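Local coordinates for DPS family protein (Vibrio cholerae O1 biovar El Tor, PDB 3IQ1) that probably binds and oxidises iron as a ferritin-like member of the Dps family, with twelve subunits in its assembly, at residues 7-12 against 75-80; 17-22 against 122-127; 26-31 against 89-94. One frame throughout, in Å; residues are numbered along the deposited sequence. Where two conformers were deposited one is given.

Interaction 1 (7-12 against 75-80); sequences NLIGLD and LTLSAR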
loop_
_atom_site.group_PDB
_atom_site.type_symbol
_atom_site.label_atom_id
_atom_site.label_comp_id
_atom_site.label_asym_id
_atom_site.label_seq_id
_atom_site.Cartn_x
_atom_site.Cartn_y
_atom_site.Cartn_z
ATOM N N ASN B 7 -23.598 17.332 33.010
ATOM C CA ASN B 7 -23.984 16.532 31.845
ATOM C C ASN B 7 -23.253 15.184 31.867
ATOM O O ASN B 7 -22.511 14.893 32.792
ATOM C CB ASN B 7 -23.793 17.311 30.567
ATOM C CG ASN B 7 -22.392 17.751 30.348
ATOM O OD1 ASN B 7 -21.474 17.220 30.925
ATOM N ND2 ASN B 7 -22.229 18.774 29.542
ATOM N N LEU B 8 -23.484 14.375 30.854
ATOM C CA LEU B 8 -22.948 13.006 30.817
ATOM C C LEU B 8 -21.425 12.977 30.881
ATOM O O LEU B 8 -20.833 12.037 31.462
ATOM C CB LEU B 8 -23.447 12.252 29.586
ATOM C CG LEU B 8 -24.925 11.850 29.753
ATOM C CD1 LEU B 8 -25.457 11.284 28.420
ATOM C CD2 LEU B 8 -25.166 10.873 30.943
ATOM N N ILE B 9 -20.768 13.988 30.321
ATOM C CA ILE B 9 -19.313 14.014 30.332
ATOM C C ILE B 9 -18.758 14.689 31.602
ATOM O O ILE B 9 -17.536 14.823 31.745
ATOM C CB ILE B 9 -18.681 14.613 29.042
ATOM C CG1 ILE B 9 -19.028 16.098 28.891
ATOM C CG2 ILE B 9 -19.121 13.770 27.842
ATOM C CD1 ILE B 9 -18.174 16.807 27.785
ATOM N N GLY B 10 -19.637 15.088 32.514
ATOM C CA GLY B 10 -19.219 15.629 33.795
ATOM C C GLY B 10 -18.968 17.134 33.865
ATOM O O GLY B 10 -18.426 17.619 34.877
ATOM N N LEU B 11 -19.341 17.855 32.815
ATOM C CA LEU B 11 -19.241 19.329 32.763
ATOM C C LEU B 11 -20.516 19.968 33.250
ATOM O O LEU B 11 -21.573 19.319 33.316
ATOM C CB LEU B 11 -18.840 19.837 31.374
ATOM C CG LEU B 11 -17.493 19.309 30.872
ATOM C CD1 LEU B 11 -17.194 19.970 29.538
ATOM C CD2 LEU B 11 -16.328 19.489 31.861
ATOM N N ASP B 12 -20.409 21.215 33.713
ATOM C CA ASP B 12 -21.612 21.962 34.133
ATOM C C ASP B 12 -22.606 22.049 32.978
ATOM O O ASP B 12 -22.276 22.445 31.840
ATOM C CB ASP B 12 -21.222 23.390 34.520
ATOM C CG ASP B 12 -22.383 24.219 34.995
ATOM O OD1 ASP B 12 -22.773 24.072 36.168
ATOM O OD2 ASP B 12 -22.879 25.066 34.263
ATOM N N LEU B 75 -22.868 17.291 20.146
ATOM C CA LEU B 75 -23.507 16.075 20.695
ATOM C C LEU B 75 -22.806 15.649 22.008
ATOM O O LEU B 75 -23.439 15.165 22.932
ATOM C CB LEU B 75 -23.427 14.947 19.647
ATOM C CG LEU B 75 -24.349 15.113 18.438
ATOM C CD1 LEU B 75 -23.828 14.291 17.237
ATOM C CD2 LEU B 75 -25.773 14.752 18.845
ATOM N N THR B 76 -21.498 15.807 22.050
ATOM C CA THR B 76 -20.655 15.414 23.161
ATOM C C THR B 76 -20.997 16.248 24.392
ATOM O O THR B 76 -20.974 15.727 25.499
ATOM C CB THR B 76 -19.158 15.498 22.761
ATOM O OG1 THR B 76 -18.875 14.463 21.768
ATOM C CG2 THR B 76 -18.237 15.243 23.915
ATOM N N LEU B 77 -21.427 17.472 24.162
ATOM C CA LEU B 77 -21.881 18.401 25.196
ATOM C C LEU B 77 -23.360 18.194 25.560
ATOM O O LEU B 77 -23.927 19.005 26.287
ATOM C CB LEU B 77 -21.615 19.871 24.793
ATOM C CG LEU B 77 -20.126 20.268 24.725
ATOM C CD1 LEU B 77 -20.059 21.628 23.999
ATOM C CD2 LEU B 77 -19.499 20.318 26.099
ATOM N N SER B 78 -23.962 17.107 25.063
ATOM C CA SER B 78 -25.400 16.775 25.281
ATOM C C SER B 78 -26.305 17.870 24.763
ATOM O O SER B 78 -27.292 18.226 25.386
ATOM C CB SER B 78 -25.695 16.444 26.745
ATOM O OG SER B 78 -24.981 15.286 27.119
ATOM N N ALA B 79 -25.960 18.385 23.607
ATOM C CA ALA B 79 -26.760 19.369 22.941
ATOM C C ALA B 79 -27.129 18.882 21.531
ATOM O O ALA B 79 -26.582 17.908 21.025
ATOM C CB ALA B 79 -26.000 20.765 22.931
ATOM N N ARG B 80 -28.063 19.601 20.894
ATOM C CA ARG B 80 -28.561 19.247 19.578
ATOM C C ARG B 80 -27.845 20.001 18.459
ATOM O O ARG B 80 -27.963 21.201 18.409
ATOM C CB ARG B 80 -30.050 19.669 19.538
ATOM C CG ARG B 80 -30.745 19.473 18.199
ATOM C CD ARG B 80 -32.171 19.970 18.290
ATOM N NE ARG B 80 -32.962 19.813 17.069
ATOM C CZ ARG B 80 -32.873 20.593 15.990
ATOM N NH1 ARG B 80 -31.986 21.573 15.893
ATOM N NH2 ARG B 80 -33.654 20.333 14.943
HETATM O O HOH W 1 -25.102 19.839 28.698
HETATM O O HOH W 2 -26.104 14.981 29.544
HETATM O O HOH W 3 -22.364 15.432 27.892
#

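Interaction 2 (17-22 against 122-127); sequences QKLANA and RDILEL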
loop_
_atom_site.group_PDB
_atom_site.type_symbol
_atom_site.label_atom_id
_atom_site.label_comp_id
_atom_site.label_asym_id
_atom_site.label_seq_id
_atom_site.Cartn_x
_atom_site.Cartn_y
_atom_site.Cartn_z
ATOM N N GLN B 17 -24.298 24.184 27.761
ATOM C CA GLN B 17 -25.326 24.583 26.813
ATOM C C GLN B 17 -25.002 25.949 26.165
ATOM O O GLN B 17 -25.267 26.158 24.975
ATOM C CB GLN B 17 -26.702 24.579 27.459
ATOM C CG GLN B 17 -27.820 24.901 26.458
ATOM C CD GLN B 17 -27.894 23.859 25.333
ATOM O OE1 GLN B 17 -28.026 22.616 25.611
ATOM N NE2 GLN B 17 -27.772 24.339 24.050
ATOM N N LYS B 18 -24.400 26.873 26.910
ATOM C CA LYS B 18 -23.985 28.144 26.329
ATOM C C LYS B 18 -22.930 27.910 25.258
ATOM O O LYS B 18 -22.989 28.497 24.157
ATOM C CB LYS B 18 -23.427 29.049 27.412
ATOM C CG LYS B 18 -23.000 30.441 26.942
ATOM C CD LYS B 18 -22.816 31.377 28.142
ATOM C CE LYS B 18 -21.971 32.601 27.810
ATOM N NZ LYS B 18 -21.854 33.488 28.997
ATOM N N LEU B 19 -21.953 27.063 25.590
ATOM C CA LEU B 19 -20.919 26.691 24.604
ATOM C C LEU B 19 -21.502 26.021 23.387
ATOM O O LEU B 19 -21.123 26.345 22.262
ATOM C CB LEU B 19 -19.836 25.834 25.254
ATOM C CG LEU B 19 -18.807 26.725 25.948
ATOM C CD1 LEU B 19 -18.064 26.021 27.130
ATOM C CD2 LEU B 19 -17.865 27.482 24.926
ATOM N N ALA B 20 -22.474 25.162 23.599
ATOM C CA ALA B 20 -23.096 24.430 22.474
ATOM C C ALA B 20 -23.850 25.379 21.580
ATOM O O ALA B 20 -23.800 25.230 20.354
ATOM C CB ALA B 20 -24.021 23.372 22.954
ATOM N N ASN B 21 -24.530 26.350 22.176
ATOM C CA ASN B 21 -25.212 27.398 21.394
ATOM C C ASN B 21 -24.240 28.155 20.458
ATOM O O ASN B 21 -24.525 28.338 19.238
ATOM C CB ASN B 21 -25.877 28.399 22.308
ATOM C CG ASN B 21 -27.058 27.837 23.078
ATOM O OD1 ASN B 21 -27.584 26.780 22.744
ATOM N ND2 ASN B 21 -27.514 28.585 24.117
ATOM N N ALA B 22 -23.083 28.520 20.990
ATOM C CA ALA B 22 -22.070 29.234 20.209
ATOM C C ALA B 22 -21.468 28.324 19.128
ATOM O O ALA B 22 -21.249 28.771 17.979
ATOM C CB ALA B 22 -20.935 29.732 21.110
ATOM N N ARG B 122 -12.084 32.091 18.147
ATOM C CA ARG B 122 -11.365 32.714 19.233
ATOM C C ARG B 122 -12.301 33.079 20.417
ATOM O O ARG B 122 -11.958 32.917 21.584
ATOM C CB ARG B 122 -10.661 33.957 18.726
ATOM C CG ARG B 122 -9.507 33.614 17.764
ATOM C CD ARG B 122 -9.005 34.850 17.092
ATOM N NE ARG B 122 -7.886 34.550 16.203
ATOM C CZ ARG B 122 -7.698 35.089 15.004
ATOM N NH1 ARG B 122 -8.555 36.007 14.527
ATOM N NH2 ARG B 122 -6.622 34.726 14.268
ATOM N N ASP B 123 -13.504 33.525 20.076
ATOM C CA ASP B 123 -14.472 33.826 21.126
ATOM C C ASP B 123 -14.893 32.583 21.893
ATOM O O ASP B 123 -14.932 32.608 23.119
ATOM C CB ASP B 123 -15.701 34.483 20.550
ATOM C CG ASP B 123 -15.506 35.955 20.252
ATOM O OD1 ASP B 123 -14.497 36.568 20.706
ATOM O OD2 ASP B 123 -16.429 36.538 19.621
ATOM N N ILE B 124 -15.150 31.499 21.158
ATOM C CA ILE B 124 -15.484 30.234 21.786
ATOM C C ILE B 124 -14.328 29.719 22.621
ATOM O O ILE B 124 -14.514 29.200 23.739
ATOM C CB ILE B 124 -15.965 29.174 20.763
ATOM C CG1 ILE B 124 -17.273 29.635 20.128
ATOM C CG2 ILE B 124 -16.127 27.802 21.460
ATOM C CD1 ILE B 124 -17.650 28.851 18.861
ATOM N N LEU B 125 -13.106 29.798 22.077
ATOM C CA LEU B 125 -11.929 29.402 22.846
ATOM C C LEU B 125 -11.848 30.134 24.177
ATOM O O LEU B 125 -11.573 29.535 25.219
ATOM C CB LEU B 125 -10.649 29.633 22.049
ATOM C CG LEU B 125 -9.331 29.319 22.728
ATOM C CD1 LEU B 125 -9.254 27.888 23.077
ATOM C CD2 LEU B 125 -8.195 29.689 21.758
ATOM N N GLU B 126 -12.061 31.437 24.131
ATOM C CA GLU B 126 -11.987 32.238 25.362
ATOM C C GLU B 126 -13.055 31.801 26.361
ATOM O O GLU B 126 -12.776 31.637 27.548
ATOM C CB GLU B 126 -12.194 33.721 25.030
ATOM C CG GLU B 126 -11.919 34.643 26.172
ATOM C CD GLU B 126 -11.871 36.139 25.781
ATOM O OE1 GLU B 126 -11.587 36.475 24.606
ATOM O OE2 GLU B 126 -12.103 36.957 26.694
ATOM N N LEU B 127 -14.286 31.612 25.892
ATOM C CA LEU B 127 -15.399 31.220 26.779
ATOM C C LEU B 127 -15.101 29.851 27.394
ATOM O O LEU B 127 -15.301 29.615 28.586
ATOM C CB LEU B 127 -16.692 31.176 25.973
ATOM C CG LEU B 127 -17.935 30.752 26.760
ATOM C CD1 LEU B 127 -18.189 31.712 27.946
ATOM C CD2 LEU B 127 -19.156 30.717 25.811
#

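Interaction 3 (26-31 against 89-94); sequences LLANYQ and LKAAQI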
loop_
_atom_site.group_PDB
_atom_site.type_symbol
_atom_site.label_atom_id
_atom_site.label_comp_id
_atom_site.label_asym_id
_atom_site.label_seq_id
_atom_site.Cartn_x
_atom_site.Cartn_y
_atom_site.Cartn_z
ATOM N N LEU B 26 -21.476 28.628 15.029
ATOM C CA LEU B 26 -20.283 28.366 14.233
ATOM C C LEU B 26 -20.566 27.359 13.119
ATOM O O LEU B 26 -20.131 27.541 11.991
ATOM C CB LEU B 26 -19.138 27.901 15.104
ATOM C CG LEU B 26 -17.770 27.625 14.440
ATOM C CD1 LEU B 26 -17.135 28.857 13.862
ATOM C CD2 LEU B 26 -16.856 26.956 15.456
ATOM N N LEU B 27 -21.230 26.268 13.466
ATOM C CA LEU B 27 -21.611 25.204 12.523
ATOM C C LEU B 27 -22.439 25.776 11.380
ATOM O O LEU B 27 -22.196 25.441 10.230
ATOM C CB LEU B 27 -22.365 24.109 13.288
ATOM C CG LEU B 27 -22.949 22.987 12.445
ATOM C CD1 LEU B 27 -21.872 22.274 11.653
ATOM C CD2 LEU B 27 -23.699 22.023 13.329
ATOM N N ALA B 28 -23.381 26.657 11.690
ATOM C CA ALA B 28 -24.158 27.357 10.651
ATOM C C ALA B 28 -23.295 28.108 9.658
ATOM O O ALA B 28 -23.511 28.024 8.448
ATOM C CB ALA B 28 -25.158 28.299 11.294
ATOM N N ASN B 29 -22.306 28.839 10.187
ATOM C CA ASN B 29 -21.374 29.530 9.342
ATOM C C ASN B 29 -20.580 28.554 8.490
ATOM O O ASN B 29 -20.378 28.798 7.305
ATOM C CB ASN B 29 -20.467 30.414 10.168
ATOM C CG ASN B 29 -21.173 31.713 10.615
ATOM O OD1 ASN B 29 -21.088 32.091 11.818
ATOM N ND2 ASN B 29 -21.811 32.381 9.736
ATOM N N TYR B 30 -20.068 27.484 9.091
ATOM C CA TYR B 30 -19.367 26.478 8.307
ATOM C C TYR B 30 -20.169 25.944 7.154
ATOM O O TYR B 30 -19.628 25.693 6.062
ATOM C CB TYR B 30 -18.875 25.309 9.154
ATOM C CG TYR B 30 -17.509 25.430 9.745
ATOM C CD1 TYR B 30 -17.296 26.001 10.987
ATOM C CD2 TYR B 30 -16.414 24.965 9.072
ATOM C CE1 TYR B 30 -16.049 26.103 11.526
ATOM C CE2 TYR B 30 -15.133 25.053 9.649
ATOM C CZ TYR B 30 -14.959 25.635 10.837
ATOM O OH TYR B 30 -13.674 25.729 11.352
ATOM N N GLN B 31 -21.438 25.693 7.393
ATOM C CA GLN B 31 -22.283 24.990 6.435
ATOM C C GLN B 31 -22.523 25.919 5.226
ATOM O O GLN B 31 -22.356 25.487 4.068
ATOM C CB GLN B 31 -23.567 24.525 7.119
ATOM C CG GLN B 31 -23.367 23.306 8.011
ATOM C CD GLN B 31 -23.311 21.983 7.262
ATOM O OE1 GLN B 31 -22.719 21.912 6.172
ATOM N NE2 GLN B 31 -23.829 20.908 7.880
ATOM N N LEU B 89 -29.473 28.813 7.573
ATOM C CA LEU B 89 -29.692 30.121 6.974
ATOM C C LEU B 89 -30.179 31.163 7.996
ATOM O O LEU B 89 -29.863 32.349 7.853
ATOM C CB LEU B 89 -30.681 30.010 5.836
ATOM C CG LEU B 89 -30.139 29.362 4.577
ATOM C CD1 LEU B 89 -31.274 29.169 3.580
ATOM C CD2 LEU B 89 -29.000 30.137 3.957
ATOM N N LYS B 90 -30.971 30.735 8.978
ATOM C CA LYS B 90 -31.416 31.623 10.048
ATOM C C LYS B 90 -30.272 32.089 10.927
ATOM O O LYS B 90 -30.270 33.229 11.381
ATOM C CB LYS B 90 -32.482 30.950 10.893
ATOM C CG LYS B 90 -33.175 31.854 11.862
ATOM C CD LYS B 90 -34.386 31.164 12.467
ATOM C CE LYS B 90 -34.843 31.837 13.767
ATOM N NZ LYS B 90 -36.140 31.233 14.240
ATOM N N ALA B 91 -29.331 31.208 11.195
ATOM C CA ALA B 91 -28.249 31.463 12.185
ATOM C C ALA B 91 -26.965 32.036 11.620
ATOM O O ALA B 91 -26.212 32.665 12.370
ATOM C CB ALA B 91 -27.895 30.164 12.940
ATOM N N ALA B 92 -26.659 31.816 10.346
ATOM C CA ALA B 92 -25.340 32.162 9.808
ATOM C C ALA B 92 -25.146 33.659 9.615
ATOM O O ALA B 92 -26.108 34.367 9.267
ATOM C CB ALA B 92 -25.140 31.490 8.492
ATOM N N GLN B 93 -23.928 34.118 9.840
ATOM C CA GLN B 93 -23.465 35.444 9.481
ATOM C C GLN B 93 -22.893 35.441 8.070
ATOM O O GLN B 93 -23.090 36.339 7.336
ATOM C CB GLN B 93 -22.424 36.023 10.464
ATOM C CG GLN B 93 -22.078 37.492 10.058
ATOM C CD GLN B 93 -20.822 38.137 10.684
ATOM O OE1 GLN B 93 -20.219 37.613 11.553
ATOM N NE2 GLN B 93 -20.470 39.287 10.193
ATOM N N ILE B 94 -22.175 34.391 7.714
ATOM C CA ILE B 94 -21.662 34.286 6.346
ATOM C C ILE B 94 -22.854 34.222 5.368
ATOM O O ILE B 94 -23.801 33.466 5.599
ATOM C CB ILE B 94 -20.753 33.049 6.170
ATOM C CG1 ILE B 94 -19.496 33.214 7.015
ATOM C CG2 ILE B 94 -20.368 32.857 4.704
ATOM C CD1 ILE B 94 -18.491 32.023 6.974
#

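Interaction 1 (7-12 against 75-80)
Asn-7 and Ser-78 face each other with CA atoms 6.7 Å apart, where a type I turn from Asn-7 to Gly-10 meets the end of helix 49-76. Ser-78, at positive phi, is the C-prime residue of the Schellman motif ending that helix.

Three waters bridge the segments in place of direct hydrogen bonds. One accepts from Asn-7 ND2 and donates to Leu-77 O at 2.8 Å. A second joins Leu-8 N to Ser-78 OG, while a third accepts from Ile-9 N, donates to Thr-76 O and also binds Ser-78 OG. A chi1 of 60° folds Asn-7 CG back over its own backbone, between N and the carbonyl carbon. Asn-7 OD1 accepts from Leu-11 N at 2.9 Å, 34° off the carbonyl plane, a bond that braces the turn.

Ile-9 supplies the apolar part through CD1, 4.1 Å from Leu-77 CD2; Leu-11 CD1 meets that same methyl at 4.2 Å. Ile-9 CG2 lies instead against the Thr-76 carbonyl, 3.6 Å from its O. Trp-152 of a neighbouring subunit packs on Thr-76.

Carbonyls at the helix end thus find water hydrogens, and a hydrated polar seam lies beside a small branched-aliphatic patch.

Interaction 2 (17-22 against 122-127)
Leu-19 and Leu-127 lie side by side with their side chains running in opposite senses, carried by helices that run antiparallel at 173° with short-segment axes 10.5 Å apart. Leu-19 CD2 does most of the touching: it lies 3.6 Å from Leu-127 CD2 and 3.7 Å from Leu-127 CG, and it also meets Ile-124 CG2, at 3.9 Å. Leu-127 holds CG anti to its backbone N (chi1 179°), which carries CG toward helix 17-22. Its CD2 meets Leu-19, while CD1 is approached by the CE methylene of Lys-18, whose extended chain crosses it obliquely; since Lys-18 was deposited in two conformers, this last contact is less certain.

One turn back along helix 122-127, Ile-124 points at Ala-22. Its CG1 rests 3.8 Å from Ala-22 CB, and CD1 reaches over to Ala-22 O at 3.7 Å. The small alanine suits this place, for it lets the CA atoms of the pair come within 6.8 Å. Ile-124 also packs on Leu-23 and Leu-26 of helix 13-43 and on Met-140 of helix 134-158. The contact thus pairs the first and third long helices of the ferritin-like four-helix bundle, 13-43 and 103-131, packed antiparallel.

Interaction 3 (26-31 against 89-94)
Asn-29 and Ala-92 bring their CA atoms to 4.8 Å, so helix 26-31 runs almost against the main chain at the point where helix 85-91 ends and Ala-92 becomes the first residue to leave helical angles. So close an approach suits alanines, and three of them line it. Ala-28 CB points toward the other segment and meets Ala-91 CB at 3.7 Å, methyl against methyl. Ala-92 CB sits near the Ala-28 carbonyl, 3.8 Å from O.

Helix 85-91 is the short helix lying within the long connection between the second and third helices of the bundle, a feature of Dps proteins. Here it lies against helix 13-43, outside the four-helix bundle. Leu-89 turns away from helix 26-31 and packs on Phe-85 of a neighbouring subunit, while Gln-31 NE2 bonds to Tyr-88 OH of the same chain.

Beyond the alanines the chain passes Asn-29. CG of Asn-29 lies anti to the carbonyl carbon (chi1 -77°), and the amide it carries ends close to two successive backbone nitrogens: the atom modelled as ND2 is 2.7 Å from Gln-93 N and 2.9 Å from Ile-94 N. The amide is probably turned over in the model, and the oxygen probably belongs at this place, where it might accept from one or both N-H groups. CD1 of Ile-94 rests against the base of Asn-29, 3.8 Å from its O and 4.1 Å from its CB, and the same isoleucine side chain packs on Phe-33 and Asn-36 farther along helix 13-43.

In the fold
From the N terminus, residues 7-12 precede helix 13-43 and meet 75-80, so interaction 1 closes a loop holding helix 13-43 and nearly all of helix 49-76. Interaction 2 starts from 17-22 and returns at 122-127, near the end of helix 103-131; interaction 3, from 26-31 to 89-94, falls wholly within that span. Interaction 1 crosses both along the chain. In space interactions 1 and 2 touch, Ala-79 packing on Ala-20, and interactions 2 and 3 meet through Ile-124 and Leu-26. The loop leading into helix 13-43 is tied to the end of helix 49-76, and the helix itself to helix 103-131 and to short helix 85-91.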